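Local coordinates for protein putative phosphatase (Bacteroides thetaiotaomicron, PDB 3KYA) that is a putative phosphatase that binds zinc ions and carries an immunoglobulin-like IPT/TIG domain; its substrate and reaction are not established, at residues N186-E198 / Q248-E260. Residues are numbered along the deposited sequence; the frame is centred on the assembly and turned at random. Where two conformers were deposited one is given.
Sequences NRIRSIAFNKKIE and QCNGATIHPINGE. With EDO (1,2-ethanediol), chain B.
Arg189 lies alongside Asn250, both side chains pointing the same way, and CB of Asn250 sits over the rim of one guanidinium face, the guanidinium and amide planes 39° apart. CB of Arg189 packs 3.5 Å from O of Asn250, and bends at chi2 and chi3 curl the chain back so that its head reaches the asparagine. NH1 of Arg189 makes salt bridges to Asp212 and Glu312. An ethanediol, probably from the crystallisation liquor, spans this end: its O1 accepts from NH2 of Arg187 at 3.1 Å, while its O2 accepts from ND2 of Asn250, and it is also hydrogen-bonded to Asp212.

One direct hydrogen bond joins the segments, from N of Ala252 to OG of Ser190 (3.0 Å, 153°). Ser190 holds OG between its own backbone N and carbonyl carbon, over CA of Gly251. A water hydrogen-bonded to the same OG donates to O of Ala252. Farther along, Ile254 pushes CG1 to 3.4 Å from O of Phe193, with CB of Ala192 close by, and its CG2 meets CG of Lys195. The lysine chain then folds over the turn, bringing CE of Lys195 to 3.7 Å from O of Pro256, and its NZ pairs with Glu203. A second water takes N-H of Lys195 and donates to O of Gly259.

Strands 188-193 and 252-254 run nearly parallel, 20° apart, yet they are the first strands of two successive four-stranded antiparallel sheets, an arrangement consistent with neighbouring blades of a beta-propeller. With the one direct bond running from a backbone N to a side-chain oxygen, side chains and waters do the joining: at one end a guanidinium beside a neutral amide, its charge met from outside the two segments, a single serine bond in the middle and aliphatic chains laid against backbone carbonyls beyond, so the two sheets abut without merging into one.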
ATOM      1  N   ASN A 186     -39.553  -1.065 -17.128  1.00 16.94           N
ATOM      2  CA  ASN A 186     -38.456  -2.015 -17.317  1.00 16.43           C
ATOM      3  C   ASN A 186     -37.166  -1.521 -16.630  1.00 16.45           C
ATOM      4  O   ASN A 186     -36.099  -2.135 -16.770  1.00 14.96           O
ATOM      5  CB  ASN A 186     -38.247  -2.351 -18.808  1.00 16.55           C
ATOM      6  CG  ASN A 186     -37.839  -1.156 -19.660  1.00 17.76           C
ATOM      7  OD1 ASN A 186     -37.451  -0.107 -19.160  1.00 18.30           O
ATOM      8  ND2 ASN A 186     -37.911  -1.333 -20.969  1.00 21.76           N
ATOM      9  N   ARG A 187     -37.278  -0.423 -15.878  1.00 16.28           N
ATOM     10  CA  ARG A 187     -36.144   0.145 -15.149  1.00 16.23           C
ATOM     11  C   ARG A 187     -36.054  -0.486 -13.755  1.00 15.78           C
ATOM     12  O   ARG A 187     -36.481   0.108 -12.767  1.00 16.51           O
ATOM     13  CB  ARG A 187     -36.275   1.667 -15.038  1.00 16.67           C
ATOM     14  CG  ARG A 187     -36.369   2.400 -16.378  1.00 16.97           C
ATOM     15  CD  ARG A 187     -36.010   3.862 -16.202  1.00 16.93           C
ATOM     16  NE  ARG A 187     -34.606   3.970 -15.814  1.00 16.04           N
ATOM     17  CZ  ARG A 187     -34.028   5.054 -15.305  1.00 16.67           C
ATOM     18  NH1 ARG A 187     -34.719   6.160 -15.112  1.00 17.82           N
ATOM     19  NH2 ARG A 187     -32.749   5.023 -14.982  1.00 17.06           N
ATOM     20  N   ILE A 188     -35.490  -1.691 -13.686  1.00 14.71           N
ATOM     21  CA  ILE A 188     -35.335  -2.434 -12.430  1.00 14.18           C
ATOM     22  C   ILE A 188     -33.947  -2.091 -11.879  1.00 14.24           C
ATOM     23  O   ILE A 188     -32.949  -2.209 -12.588  1.00 14.67           O
ATOM     24  CB  ILE A 188     -35.516  -3.957 -12.643  1.00 14.11           C
ATOM     25  CG1 ILE A 188     -36.726  -4.253 -13.544  1.00 15.37           C
ATOM     26  CG2 ILE A 188     -35.609  -4.698 -11.287  1.00 13.48           C
ATOM     27  CD1 ILE A 188     -38.086  -3.691 -13.062  1.00 13.25           C
ATOM     28  N   ARG A 189     -33.886  -1.652 -10.621  1.00 13.92           N
ATOM     29  CA  ARG A 189     -32.653  -1.106 -10.044  1.00 13.84           C
ATOM     30  C   ARG A 189     -31.899  -1.936  -8.993  1.00 13.71           C
ATOM     31  O   ARG A 189     -30.679  -1.808  -8.878  1.00 14.29           O
ATOM     32  CB  ARG A 189     -32.979   0.264  -9.435  1.00 13.54           C
ATOM     33  CG  ARG A 189     -33.543   1.311 -10.428  1.00 14.12           C
ATOM     34  CD  ARG A 189     -32.599   1.612 -11.602  1.00 14.63           C
ATOM     35  NE  ARG A 189     -31.232   1.924 -11.170  1.00 13.01           N
ATOM     36  CZ  ARG A 189     -30.646   3.128 -11.160  1.00 14.11           C
ATOM     37  NH1 ARG A 189     -31.273   4.222 -11.574  1.00 14.61           N
ATOM     38  NH2 ARG A 189     -29.382   3.234 -10.753  1.00 12.73           N
ATOM     39  N   SER A 190     -32.591  -2.770  -8.222  1.00 13.84           N
ATOM     40  CA  SER A 190     -31.904  -3.546  -7.187  1.00 13.58           C
ATOM     41  C   SER A 190     -32.718  -4.698  -6.657  1.00 13.54           C
ATOM     42  O   SER A 190     -33.953  -4.709  -6.734  1.00 12.93           O
ATOM     43  CB  SER A 190     -31.491  -2.670  -5.989  1.00 14.00           C
ATOM     44  OG  SER A 190     -32.608  -2.188  -5.257  1.00 14.39           O
ATOM     45  N   ILE A 191     -31.976  -5.659  -6.120  1.00 12.87           N
ATOM     46  CA  ILE A 191     -32.528  -6.842  -5.493  1.00 13.14           C
ATOM     47  C   ILE A 191     -31.945  -6.976  -4.089  1.00 13.12           C
ATOM     48  O   ILE A 191     -30.717  -6.892  -3.907  1.00 13.35           O
ATOM     49  CB  ILE A 191     -32.200  -8.122  -6.300  1.00 13.35           C
ATOM     50  CG1 ILE A 191     -32.968  -8.151  -7.618  1.00 14.60           C
ATOM     51  CG2 ILE A 191     -32.541  -9.372  -5.473  1.00 12.30           C
ATOM     52  CD1 ILE A 191     -32.534  -9.295  -8.578  1.00 16.38           C
ATOM     53  N   ALA A 192     -32.825  -7.165  -3.108  1.00 12.36           N
ATOM     54  CA  ALA A 192     -32.436  -7.423  -1.725  1.00 12.56           C
ATOM     55  C   ALA A 192     -33.363  -8.510  -1.173  1.00 12.87           C
ATOM     56  O   ALA A 192     -34.314  -8.926  -1.851  1.00 12.63           O
ATOM     57  CB  ALA A 192     -32.494  -6.140  -0.861  1.00 11.96           C
ATOM     58  N   PHE A 193     -33.057  -8.996   0.024  1.00 13.08           N
ATOM     59  CA  PHE A 193     -33.847 -10.036   0.695  1.00 13.49           C
ATOM     60  C   PHE A 193     -34.063  -9.670   2.163  1.00 13.50           C
ATOM     61  O   PHE A 193     -33.165  -9.104   2.796  1.00 13.96           O
ATOM     62  CB  PHE A 193     -33.151 -11.404   0.602  1.00 13.45           C
ATOM     63  CG  PHE A 193     -33.009 -11.928  -0.809  1.00 12.62           C
ATOM     64  CD1 PHE A 193     -31.903 -11.608  -1.573  1.00 12.13           C
ATOM     65  CD2 PHE A 193     -33.969 -12.763  -1.364  1.00 13.71           C
ATOM     66  CE1 PHE A 193     -31.770 -12.080  -2.877  1.00 12.21           C
ATOM     67  CE2 PHE A 193     -33.838 -13.240  -2.673  1.00 12.43           C
ATOM     68  CZ  PHE A 193     -32.732 -12.890  -3.427  1.00 11.81           C
ATOM     69  N   ASN A 194     -35.230 -10.000   2.728  1.00 13.62           N
ATOM     70  CA  ASN A 194     -35.462  -9.712   4.145  1.00 13.43           C
ATOM     71  C   ASN A 194     -34.637 -10.605   5.068  1.00 13.98           C
ATOM     72  O   ASN A 194     -34.286 -11.739   4.711  1.00 14.06           O
ATOM     73  CB  ASN A 194     -36.945  -9.881   4.528  1.00 13.57           C
ATOM     74  CG  ASN A 194     -37.393 -11.338   4.501  1.00 12.60           C
ATOM     75  OD1 ASN A 194     -37.471 -11.946   3.444  1.00 12.39           O
ATOM     76  ND2 ASN A 194     -37.715 -11.887   5.666  1.00 12.09           N
ATOM     77  N   LYS A 195     -34.304 -10.087   6.247  1.00 14.37           N
ATOM     78  CA  LYS A 195     -33.712 -10.899   7.307  1.00 15.25           C
ATOM     79  C   LYS A 195     -34.918 -11.488   8.042  1.00 15.30           C
ATOM     80  O   LYS A 195     -36.005 -10.909   7.962  1.00 15.57           O
ATOM     81  CB  LYS A 195     -32.911 -10.065   8.310  1.00 15.77           C
ATOM     82  CG  LYS A 195     -31.614  -9.416   7.785  1.00 17.69           C
ATOM     83  CD  LYS A 195     -30.589 -10.435   7.294  1.00 20.27           C
ATOM     84  CE  LYS A 195     -30.150 -11.410   8.397  1.00 22.52           C
ATOM     85  NZ  LYS A 195     -29.232 -12.454   7.877  1.00 23.18           N
ATOM     86  N   LYS A 196     -34.753 -12.599   8.757  1.00 15.65           N
ATOM     87  CA  LYS A 196     -35.867 -13.187   9.520  0.50 15.87           C
ATOM     88  C   LYS A 196     -36.548 -12.138  10.390  1.00 16.05           C
ATOM     89  O   LYS A 196     -35.880 -11.309  11.008  1.00 16.13           O
ATOM     90  CB  LYS A 196     -35.397 -14.348  10.415  0.50 16.08           C
ATOM     91  CG  LYS A 196     -36.487 -14.857  11.387  0.50 16.75           C
ATOM     92  CD  LYS A 196     -36.178 -16.212  12.022  0.50 18.18           C
ATOM     93  CE  LYS A 196     -35.136 -16.142  13.135  0.50 18.17           C
ATOM     94  NZ  LYS A 196     -34.765 -17.518  13.582  0.50 18.53           N
ATOM     95  N   ILE A 197     -37.882 -12.169  10.425  1.00 16.04           N
ATOM     96  CA  ILE A 197     -38.661 -11.273  11.273  1.00 16.36           C
ATOM     97  C   ILE A 197     -39.494 -12.187  12.159  1.00 16.35           C
ATOM     98  O   ILE A 197     -40.409 -12.868  11.676  1.00 15.02           O
ATOM     99  CB  ILE A 197     -39.565 -10.302  10.482  1.00 16.71           C
ATOM    100  CG1 ILE A 197     -38.739  -9.424   9.545  1.00 16.82           C
ATOM    101  CG2 ILE A 197     -40.346  -9.399  11.439  1.00 17.09           C
ATOM    102  CD1 ILE A 197     -39.591  -8.595   8.609  1.00 17.59           C
ATOM    103  N   GLU A 198     -39.121 -12.268  13.436  1.00 16.62           N
ATOM    104  CA  GLU A 198     -39.832 -13.119  14.391  1.00 17.66           C
ATOM    105  C   GLU A 198     -41.329 -12.836  14.358  1.00 17.07           C
ATOM    106  O   GLU A 198     -41.754 -11.685  14.381  1.00 17.06           O
ATOM    107  CB  GLU A 198     -39.234 -12.959  15.798  1.00 18.42           C
ATOM    108  CG  GLU A 198     -37.916 -13.764  15.974  1.00 21.55           C
ATOM    109  CD  GLU A 198     -36.984 -13.234  17.059  1.00 24.97           C
ATOM    110  OE1 GLU A 198     -36.794 -12.003  17.120  1.00 27.27           O
ATOM    111  OE2 GLU A 198     -36.408 -14.055  17.816  1.00 25.42           O
ATOM    112  N   GLN A 248     -38.886   7.858  -8.598  1.00 15.08           N
ATOM    113  CA  GLN A 248     -37.459   7.919  -8.914  1.00 15.01           C
ATOM    114  C   GLN A 248     -36.529   7.204  -7.932  1.00 14.78           C
ATOM    115  O   GLN A 248     -35.477   7.734  -7.539  1.00 14.47           O
ATOM    116  CB  GLN A 248     -37.063   9.399  -9.031  1.00 14.93           C
ATOM    117  CG  GLN A 248     -37.852  10.136 -10.093  1.00 16.28           C
ATOM    118  CD  GLN A 248     -37.480  11.594 -10.178  1.00 16.01           C
ATOM    119  OE1 GLN A 248     -37.566  12.326  -9.197  1.00 18.39           O
ATOM    120  NE2 GLN A 248     -37.064  12.022 -11.349  1.00 17.39           N
ATOM    121  N   CYS A 249     -36.915   5.999  -7.530  1.00 14.78           N
ATOM    122  CA  CYS A 249     -36.078   5.200  -6.635  1.00 14.85           C
ATOM    123  C   CYS A 249     -34.917   4.592  -7.432  1.00 14.79           C
ATOM    124  O   CYS A 249     -35.102   4.157  -8.571  1.00 14.92           O
ATOM    125  CB  CYS A 249     -36.909   4.110  -5.979  1.00 14.92           C
ATOM    126  SG  CYS A 249     -36.034   3.160  -4.744  1.00 15.50           S
ATOM    127  N   ASN A 250     -33.721   4.565  -6.842  1.00 15.07           N
ATOM    128  CA  ASN A 250     -32.540   4.001  -7.500  1.00 14.76           C
ATOM    129  C   ASN A 250     -32.038   2.731  -6.792  1.00 14.71           C
ATOM    130  O   ASN A 250     -31.060   2.134  -7.227  1.00 15.26           O
ATOM    131  CB  ASN A 250     -31.392   5.015  -7.555  1.00 14.72           C
ATOM    132  CG  ASN A 250     -31.836   6.399  -8.040  1.00 15.70           C
ATOM    133  OD1 ASN A 250     -31.511   7.405  -7.403  1.00 16.36           O
ATOM    134  ND2 ASN A 250     -32.605   6.450  -9.135  1.00 13.26           N
ATOM    135  N   GLY A 251     -32.668   2.348  -5.688  1.00 14.65           N
ATOM    136  CA  GLY A 251     -32.254   1.155  -4.954  1.00 14.61           C
ATOM    137  C   GLY A 251     -32.861   1.059  -3.569  1.00 14.51           C
ATOM    138  O   GLY A 251     -33.299   2.071  -3.000  1.00 13.89           O
ATOM    139  N   ALA A 252     -32.892  -0.170  -3.046  1.00 14.59           N
ATOM    140  CA  ALA A 252     -33.394  -0.468  -1.707  1.00 14.79           C
ATOM    141  C   ALA A 252     -32.474  -1.506  -1.061  1.00 15.25           C
ATOM    142  O   ALA A 252     -32.103  -2.490  -1.705  1.00 15.30           O
ATOM    143  CB  ALA A 252     -34.839  -0.960  -1.762  1.00 14.25           C
ATOM    144  N   THR A 253     -32.125  -1.292   0.204  1.00 15.78           N
ATOM    145  CA  THR A 253     -31.166  -2.141   0.921  1.00 15.98           C
ATOM    146  C   THR A 253     -31.657  -2.491   2.322  1.00 15.86           C
ATOM    147  O   THR A 253     -32.258  -1.642   2.997  1.00 16.23           O
ATOM    148  CB  THR A 253     -29.808  -1.417   1.062  1.00 16.52           C
ATOM    149  OG1 THR A 253     -29.417  -0.879  -0.212  1.00 17.64           O
ATOM    150  CG2 THR A 253     -28.721  -2.368   1.580  1.00 15.47           C
ATOM    151  N   ILE A 254     -31.375  -3.722   2.757  1.00 15.09           N
ATOM    152  CA  ILE A 254     -31.760  -4.232   4.073  1.00 14.76           C
ATOM    153  C   ILE A 254     -30.603  -4.139   5.066  1.00 14.70           C
ATOM    154  O   ILE A 254     -29.456  -4.486   4.721  1.00 14.04           O
ATOM    155  CB  ILE A 254     -32.242  -5.716   3.965  1.00 15.29           C
ATOM    156  CG1 ILE A 254     -33.601  -5.780   3.267  1.00 16.47           C
ATOM    157  CG2 ILE A 254     -32.359  -6.374   5.333  1.00 15.16           C
ATOM    158  CD1 ILE A 254     -34.777  -5.216   4.096  1.00 15.73           C
ATOM    159  N   HIS A 255     -30.886  -3.664   6.283  1.00 14.04           N
ATOM    160  CA  HIS A 255     -29.861  -3.597   7.330  1.00 14.52           C
ATOM    161  C   HIS A 255     -29.538  -5.037   7.752  1.00 14.98           C
ATOM    162  O   HIS A 255     -30.441  -5.768   8.154  1.00 15.35           O
ATOM    163  CB  HIS A 255     -30.315  -2.777   8.535  1.00 14.39           C
ATOM    164  CG  HIS A 255     -29.199  -2.428   9.464  1.00 14.00           C
ATOM    165  ND1 HIS A 255     -28.812  -3.242  10.501  1.00 13.08           N
ATOM    166  CD2 HIS A 255     -28.353  -1.364   9.482  1.00 13.39           C
ATOM    167  CE1 HIS A 255     -27.789  -2.691  11.134  1.00 15.39           C
ATOM    168  NE2 HIS A 255     -27.488  -1.551  10.533  1.00 13.66           N
ATOM    169  N   PRO A 256     -28.257  -5.436   7.680  1.00 15.46           N
ATOM    170  CA  PRO A 256     -27.897  -6.845   7.924  1.00 15.63           C
ATOM    171  C   PRO A 256     -28.065  -7.348   9.359  1.00 15.99           C
ATOM    172  O   PRO A 256     -28.086  -8.564   9.561  1.00 16.27           O
ATOM    173  CB  PRO A 256     -26.427  -6.915   7.486  1.00 15.83           C
ATOM    174  CG  PRO A 256     -25.919  -5.518   7.663  1.00 15.16           C
ATOM    175  CD  PRO A 256     -27.072  -4.612   7.364  1.00 15.13           C
ATOM    176  N   ILE A 257     -28.207  -6.453  10.336  1.00 15.86           N
ATOM    177  CA  ILE A 257     -28.411  -6.878  11.717  1.00 16.56           C
ATOM    178  C   ILE A 257     -29.854  -6.703  12.187  1.00 16.75           C
ATOM    179  O   ILE A 257     -30.431  -7.641  12.743  1.00 16.88           O
ATOM    180  CB  ILE A 257     -27.487  -6.132  12.716  1.00 16.79           C
ATOM    181  CG1 ILE A 257     -26.021  -6.177  12.245  1.00 17.36           C
ATOM    182  CG2 ILE A 257     -27.646  -6.718  14.127  1.00 16.55           C
ATOM    183  CD1 ILE A 257     -25.456  -7.570  12.040  1.00 17.67           C
ATOM    184  N   ASN A 258     -30.418  -5.510  11.986  1.00 16.33           N
ATOM    185  CA  ASN A 258     -31.763  -5.184  12.482  1.00 16.28           C
ATOM    186  C   ASN A 258     -32.912  -5.400  11.489  1.00 15.60           C
ATOM    187  O   ASN A 258     -34.080  -5.373  11.883  1.00 15.39           O
ATOM    188  CB  ASN A 258     -31.774  -3.764  13.077  1.00 16.22           C
ATOM    189  CG  ASN A 258     -30.877  -3.641  14.303  1.00 17.07           C
ATOM    190  OD1 ASN A 258     -30.822  -4.548  15.132  1.00 17.02           O
ATOM    191  ND2 ASN A 258     -30.159  -2.511  14.424  1.00 15.93           N
ATOM    192  N   GLY A 259     -32.578  -5.546  10.209  1.00 15.24           N
ATOM    193  CA  GLY A 259     -33.548  -5.890   9.173  1.00 14.87           C
ATOM    194  C   GLY A 259     -34.437  -4.837   8.542  1.00 14.47           C
ATOM    195  O   GLY A 259     -35.221  -5.172   7.652  1.00 14.28           O
ATOM    196  N   GLU A 260     -34.348  -3.574   8.974  1.00 14.18           N
ATOM    197  CA  GLU A 260     -35.187  -2.543   8.371  1.00 13.68           C
ATOM    198  C   GLU A 260     -34.715  -2.267   6.935  1.00 13.59           C
ATOM    199  O   GLU A 260     -33.605  -2.651   6.547  1.00 13.22           O
ATOM    200  CB  GLU A 260     -35.248  -1.261   9.234  1.00 13.86           C
ATOM    201  CG  GLU A 260     -33.983  -0.387   9.278  1.00 14.17           C
ATOM    202  CD  GLU A 260     -32.906  -0.879  10.231  1.00 15.71           C
ATOM    203  OE1 GLU A 260     -32.974  -2.048  10.691  1.00 15.40           O
ATOM    204  OE2 GLU A 260     -31.985  -0.070  10.530  1.00 15.63           O
TER
HETATM  205  C1  EDO B   1     -32.605   8.641 -12.435  1.00 34.88           C
HETATM  206  O1  EDO B   1     -32.633   7.290 -12.931  1.00 35.84           O
HETATM  207  C2  EDO B   1     -34.005   9.079 -12.017  1.00 32.13           C
HETATM  208  O2  EDO B   1     -34.366   8.506 -10.757  1.00 33.10           O
HETATM  209  O   HOH W   1     -33.880  -3.885  -3.573  1.00 16.07           O
HETATM  210  O   HOH W   2     -35.749  -7.903   7.206  1.00 13.91           O